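Local coordinates for uncharacterized protein YjgB (Bacillus subtilis, PDB 4YGT) that is of unknown function but is a putative secreted lipoprotein and the first structural representative of the DUF4309 family, which belongs to the PepSY clan, at residues A[129-143]-A[146-160]. Residues are numbered along the deposited sequence; the frame is centred on the assembly and turned at random.
Sequences DEIDYVYDTGRYELH and IGTDQTADHVNLKAK. With EDO (1,2-ethanediol), chain F.
Leu142 and Leu157 form a non-hydrogen-bonded antiparallel pair with both side chains on one face, where Leu142 CD2 lies 3.9 Å from Leu157 CD1. The same CD2 meets Val155 CG1, and Leu157 CD1 also touches Tyr140 CB; Met32, Ile41 and Leu104 add to this apolar layer. At the other end, Ile146 crosses Tyr133 at about a right angle, its CG1 3.5 Å from ring atom CD1; Pro109 and Val122 also pack on this tyrosine.

The axes of 140-143 and 154-159 run 4.6 Å apart at 167°, as neighbouring strands of an antiparallel hairpin inside the seven-stranded sheet. A type II' turn from Thr137 to Tyr140 precedes 140-143, and 121-124, 131-137, 140-146 and 152-159 are neighbours in chain order, as in an antiparallel meander. Paired backbone hydrogen bonds between His143 and Asn156 and between Glu141 and Lys158 fix the register, and Ile131 pairs likewise with Ile146.

On the face opposite Leu142 and Leu157 the His143 imidazole is held at both nitrogens. ND1 donates almost straight (170°) to the syn lone pair of Asp132 OD2, 2.7 Å away in the ring plane, while NE2 gives a weak hydrogen bond to Glu141 OE2. Val134 CG1 sits over the ring centre. Lys158, CG between the backbone N and the carbonyl carbon (chi1 63°), brings the methylene CE, not the ammonium NZ, to 3.5 Å from His143 NE2.

Glu130 OE2 and Asp153 OD2 approach to 2.7 Å, a separation suggesting that one acid probably holds a proton. Glu130 OE1 is hydrogen-bonded to Thr128 OG1 and to a water that also meets His154 NE2.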
# COMPACT_ATOMS: atom_id res chain seq x y z
N ASP A 129 -9.23 0.98 14.87
CA ASP A 129 -9.97 2.26 14.85
C ASP A 129 -9.66 3.06 13.56
O ASP A 129 -9.93 4.27 13.51
CB ASP A 129 -9.64 3.11 16.09
CG ASP A 129 -10.49 2.85 17.33
OD1 ASP A 129 -11.56 2.22 17.20
OD2 ASP A 129 -10.08 3.30 18.44
N GLU A 130 -9.13 2.41 12.52
CA GLU A 130 -8.80 3.08 11.25
C GLU A 130 -9.99 3.19 10.28
O GLU A 130 -10.95 2.39 10.34
CB GLU A 130 -7.67 2.35 10.54
CG GLU A 130 -6.29 2.51 11.17
CD GLU A 130 -5.36 1.38 10.80
OE1 GLU A 130 -5.82 0.21 10.82
OE2 GLU A 130 -4.19 1.64 10.44
N ILE A 131 -9.92 4.17 9.36
CA ILE A 131 -10.94 4.31 8.33
C ILE A 131 -10.24 4.22 6.96
O ILE A 131 -9.17 4.78 6.71
CB ILE A 131 -11.89 5.52 8.51
CG1 ILE A 131 -13.27 5.22 7.89
CG2 ILE A 131 -11.31 6.86 8.04
CD1 ILE A 131 -14.21 4.29 8.80
N ASP A 132 -10.83 3.42 6.11
CA ASP A 132 -10.31 3.10 4.79
C ASP A 132 -11.05 3.86 3.68
O ASP A 132 -12.23 3.60 3.44
CB ASP A 132 -10.45 1.58 4.64
CG ASP A 132 -10.05 0.94 3.34
OD1 ASP A 132 -9.42 1.62 2.50
OD2 ASP A 132 -10.37 -0.26 3.15
N TYR A 133 -10.34 4.77 3.00
CA TYR A 133 -10.84 5.51 1.83
C TYR A 133 -10.49 4.69 0.56
O TYR A 133 -9.31 4.56 0.23
CB TYR A 133 -10.21 6.90 1.77
CG TYR A 133 -10.68 7.83 2.86
CD1 TYR A 133 -10.08 7.83 4.11
CD2 TYR A 133 -11.72 8.73 2.63
CE1 TYR A 133 -10.50 8.70 5.12
CE2 TYR A 133 -12.16 9.60 3.63
CZ TYR A 133 -11.54 9.58 4.88
OH TYR A 133 -11.93 10.44 5.87
N VAL A 134 -11.50 4.07 -0.09
CA VAL A 134 -11.26 3.19 -1.24
C VAL A 134 -11.48 3.91 -2.56
O VAL A 134 -12.53 4.51 -2.78
CB VAL A 134 -12.12 1.90 -1.18
CG1 VAL A 134 -11.72 0.91 -2.27
CG2 VAL A 134 -12.04 1.24 0.18
N TYR A 135 -10.48 3.81 -3.46
CA TYR A 135 -10.50 4.33 -4.83
C TYR A 135 -10.44 3.16 -5.82
O TYR A 135 -9.52 2.37 -5.75
CB TYR A 135 -9.32 5.30 -5.07
CG TYR A 135 -9.57 6.67 -4.48
CD1 TYR A 135 -10.22 7.65 -5.21
CD2 TYR A 135 -9.17 6.97 -3.17
CE1 TYR A 135 -10.48 8.91 -4.65
CE2 TYR A 135 -9.41 8.23 -2.62
CZ TYR A 135 -10.06 9.20 -3.36
OH TYR A 135 -10.31 10.44 -2.82
N ASP A 136 -11.45 3.02 -6.70
CA ASP A 136 -11.45 1.93 -7.68
C ASP A 136 -10.49 2.26 -8.81
O ASP A 136 -10.48 3.40 -9.29
CB ASP A 136 -12.86 1.64 -8.21
CG ASP A 136 -13.83 1.01 -7.21
OD1 ASP A 136 -13.35 0.35 -6.25
OD2 ASP A 136 -15.05 1.12 -7.43
N THR A 137 -9.63 1.29 -9.18
CA THR A 137 -8.58 1.45 -10.20
C THR A 137 -8.59 0.26 -11.20
O THR A 137 -7.74 -0.63 -11.16
CB THR A 137 -7.19 1.62 -9.53
OG1 THR A 137 -6.89 0.44 -8.79
CG2 THR A 137 -7.13 2.84 -8.62
N GLY A 138 -9.59 0.27 -12.07
CA GLY A 138 -9.79 -0.77 -13.07
C GLY A 138 -10.21 -2.08 -12.45
O GLY A 138 -11.27 -2.17 -11.84
N ARG A 139 -9.34 -3.10 -12.59
CA ARG A 139 -9.52 -4.43 -12.02
C ARG A 139 -9.15 -4.45 -10.53
O ARG A 139 -9.41 -5.45 -9.85
CB ARG A 139 -8.58 -5.42 -12.73
CG ARG A 139 -8.84 -5.67 -14.18
CD ARG A 139 -8.46 -7.08 -14.52
NE ARG A 139 -7.14 -7.15 -15.14
CZ ARG A 139 -6.62 -8.25 -15.66
NH1 ARG A 139 -7.29 -9.39 -15.63
NH2 ARG A 139 -5.42 -8.22 -16.22
N TYR A 140 -8.46 -3.40 -10.04
CA TYR A 140 -7.95 -3.35 -8.68
C TYR A 140 -8.57 -2.22 -7.87
O TYR A 140 -9.40 -1.46 -8.38
CB TYR A 140 -6.39 -3.22 -8.72
CG TYR A 140 -5.77 -4.17 -9.73
CD1 TYR A 140 -5.54 -5.51 -9.42
CD2 TYR A 140 -5.52 -3.75 -11.04
CE1 TYR A 140 -5.03 -6.39 -10.37
CE2 TYR A 140 -5.03 -4.64 -12.01
CZ TYR A 140 -4.78 -5.96 -11.67
OH TYR A 140 -4.28 -6.83 -12.60
N GLU A 141 -8.20 -2.13 -6.57
CA GLU A 141 -8.67 -1.07 -5.69
C GLU A 141 -7.57 -0.68 -4.71
O GLU A 141 -6.80 -1.53 -4.26
CB GLU A 141 -9.96 -1.44 -4.96
CG GLU A 141 -10.07 -2.90 -4.58
CD GLU A 141 -11.33 -3.28 -3.84
OE1 GLU A 141 -12.43 -2.83 -4.24
OE2 GLU A 141 -11.21 -4.06 -2.86
N LEU A 142 -7.46 0.64 -4.48
CA LEU A 142 -6.48 1.24 -3.57
C LEU A 142 -7.18 1.61 -2.31
O LEU A 142 -8.11 2.42 -2.34
CB LEU A 142 -5.89 2.50 -4.17
CG LEU A 142 -4.62 2.45 -4.92
CD1 LEU A 142 -4.21 3.85 -5.24
CD2 LEU A 142 -3.52 1.77 -4.11
N HIS A 143 -6.74 1.02 -1.21
CA HIS A 143 -7.32 1.23 0.10
C HIS A 143 -6.41 2.13 0.92
O HIS A 143 -5.37 1.66 1.39
CB HIS A 143 -7.50 -0.12 0.80
CG HIS A 143 -8.50 -1.03 0.15
ND1 HIS A 143 -9.72 -1.30 0.75
CD2 HIS A 143 -8.41 -1.74 -1.00
CE1 HIS A 143 -10.33 -2.16 -0.06
NE2 HIS A 143 -9.58 -2.45 -1.12
N ILE A 146 -6.48 5.43 6.82
CA ILE A 146 -6.20 6.63 7.63
C ILE A 146 -6.45 6.33 9.12
O ILE A 146 -7.46 5.73 9.49
CB ILE A 146 -7.05 7.83 7.10
CG1 ILE A 146 -6.93 7.98 5.55
CG2 ILE A 146 -6.77 9.15 7.84
CD1 ILE A 146 -5.71 8.77 4.98
N GLY A 147 -5.51 6.76 9.95
CA GLY A 147 -5.55 6.55 11.40
C GLY A 147 -6.46 7.50 12.15
O GLY A 147 -7.32 8.14 11.54
N THR A 148 -6.27 7.59 13.49
CA THR A 148 -7.05 8.49 14.37
C THR A 148 -6.75 9.94 13.99
O THR A 148 -7.69 10.73 13.83
CB THR A 148 -6.80 8.18 15.84
OG1 THR A 148 -5.43 7.79 16.02
CG2 THR A 148 -7.73 7.11 16.37
N ASP A 149 -5.46 10.28 13.77
CA ASP A 149 -5.06 11.58 13.24
C ASP A 149 -5.35 11.48 11.75
O ASP A 149 -5.44 10.36 11.22
CB ASP A 149 -3.60 11.91 13.55
CG ASP A 149 -2.57 10.95 12.97
OD1 ASP A 149 -2.76 9.72 13.10
OD2 ASP A 149 -1.54 11.44 12.45
N GLN A 150 -5.52 12.59 11.06
CA GLN A 150 -5.91 12.48 9.66
C GLN A 150 -4.74 12.13 8.69
O GLN A 150 -4.72 12.62 7.56
CB GLN A 150 -6.65 13.75 9.21
CG GLN A 150 -8.00 13.95 9.91
CD GLN A 150 -8.85 12.69 9.99
OE1 GLN A 150 -9.30 12.14 8.98
NE2 GLN A 150 -9.03 12.18 11.20
N THR A 151 -3.82 11.23 9.10
CA THR A 151 -2.71 10.78 8.25
C THR A 151 -2.88 9.29 7.92
O THR A 151 -3.49 8.55 8.70
CB THR A 151 -1.33 11.05 8.89
OG1 THR A 151 -1.12 10.18 10.00
CG2 THR A 151 -1.13 12.52 9.28
N ALA A 152 -2.35 8.87 6.74
CA ALA A 152 -2.39 7.48 6.28
C ALA A 152 -1.37 6.62 7.03
O ALA A 152 -0.23 7.03 7.20
CB ALA A 152 -2.12 7.41 4.77
N ASP A 153 -1.80 5.43 7.45
CA ASP A 153 -0.96 4.44 8.14
C ASP A 153 -0.32 3.53 7.14
O ASP A 153 0.89 3.30 7.21
CB ASP A 153 -1.79 3.64 9.14
CG ASP A 153 -2.23 4.49 10.32
OD1 ASP A 153 -1.54 5.51 10.62
OD2 ASP A 153 -3.25 4.16 10.93
N HIS A 154 -1.12 3.03 6.19
CA HIS A 154 -0.71 2.20 5.06
C HIS A 154 -1.74 2.32 3.94
O HIS A 154 -2.88 2.74 4.16
CB HIS A 154 -0.47 0.72 5.45
CG HIS A 154 -1.61 0.09 6.20
ND1 HIS A 154 -2.71 -0.44 5.54
CD2 HIS A 154 -1.76 -0.10 7.53
CE1 HIS A 154 -3.49 -0.93 6.49
NE2 HIS A 154 -2.95 -0.76 7.70
N VAL A 155 -1.30 1.99 2.73
CA VAL A 155 -2.10 2.00 1.51
C VAL A 155 -2.07 0.57 0.97
O VAL A 155 -1.00 0.02 0.79
CB VAL A 155 -1.57 3.02 0.49
CG1 VAL A 155 -2.48 3.09 -0.73
CG2 VAL A 155 -1.43 4.40 1.11
N ASN A 156 -3.25 -0.05 0.81
CA ASN A 156 -3.38 -1.42 0.32
C ASN A 156 -3.81 -1.50 -1.13
O ASN A 156 -4.65 -0.73 -1.57
CB ASN A 156 -4.38 -2.21 1.15
CG ASN A 156 -4.08 -2.26 2.62
OD1 ASN A 156 -2.96 -2.01 3.05
ND2 ASN A 156 -5.09 -2.60 3.42
N LEU A 157 -3.24 -2.46 -1.87
CA LEU A 157 -3.64 -2.73 -3.25
C LEU A 157 -4.07 -4.17 -3.38
O LEU A 157 -3.31 -5.06 -3.01
CB LEU A 157 -2.53 -2.40 -4.25
CG LEU A 157 -2.89 -2.54 -5.74
CD1 LEU A 157 -3.94 -1.54 -6.16
CD2 LEU A 157 -1.69 -2.40 -6.58
N LYS A 158 -5.29 -4.40 -3.91
CA LYS A 158 -5.78 -5.76 -4.14
C LYS A 158 -6.72 -5.78 -5.34
O LYS A 158 -7.13 -4.73 -5.80
CB LYS A 158 -6.45 -6.36 -2.88
CG LYS A 158 -7.70 -5.67 -2.35
CD LYS A 158 -8.39 -6.58 -1.34
CE LYS A 158 -9.37 -5.87 -0.45
NZ LYS A 158 -9.59 -6.62 0.82
N ALA A 159 -7.05 -6.98 -5.84
CA ALA A 159 -8.01 -7.11 -6.94
C ALA A 159 -9.42 -6.85 -6.45
O ALA A 159 -9.75 -7.19 -5.30
CB ALA A 159 -7.94 -8.49 -7.56
N LYS A 160 -10.25 -6.21 -7.29
CA LYS A 160 -11.67 -5.96 -7.01
C LYS A 160 -12.41 -7.31 -6.84
O LYS A 160 -12.23 -8.21 -7.70
CB LYS A 160 -12.34 -5.14 -8.14
CG LYS A 160 -12.23 -3.62 -7.98
CD LYS A 160 -13.51 -2.88 -8.38
CE LYS A 160 -13.76 -2.85 -9.89
NZ LYS A 160 -15.15 -2.43 -10.28
OXT LYS A 160 -13.15 -7.47 -5.84
C1 EDO F . -4.43 -4.40 -16.29
O1 EDO F . -5.73 -4.89 -15.96
C2 EDO F . -3.34 -4.93 -15.29
O2 EDO F . -3.03 -6.32 -15.43
O HOH W 1 -4.61 -1.95 9.71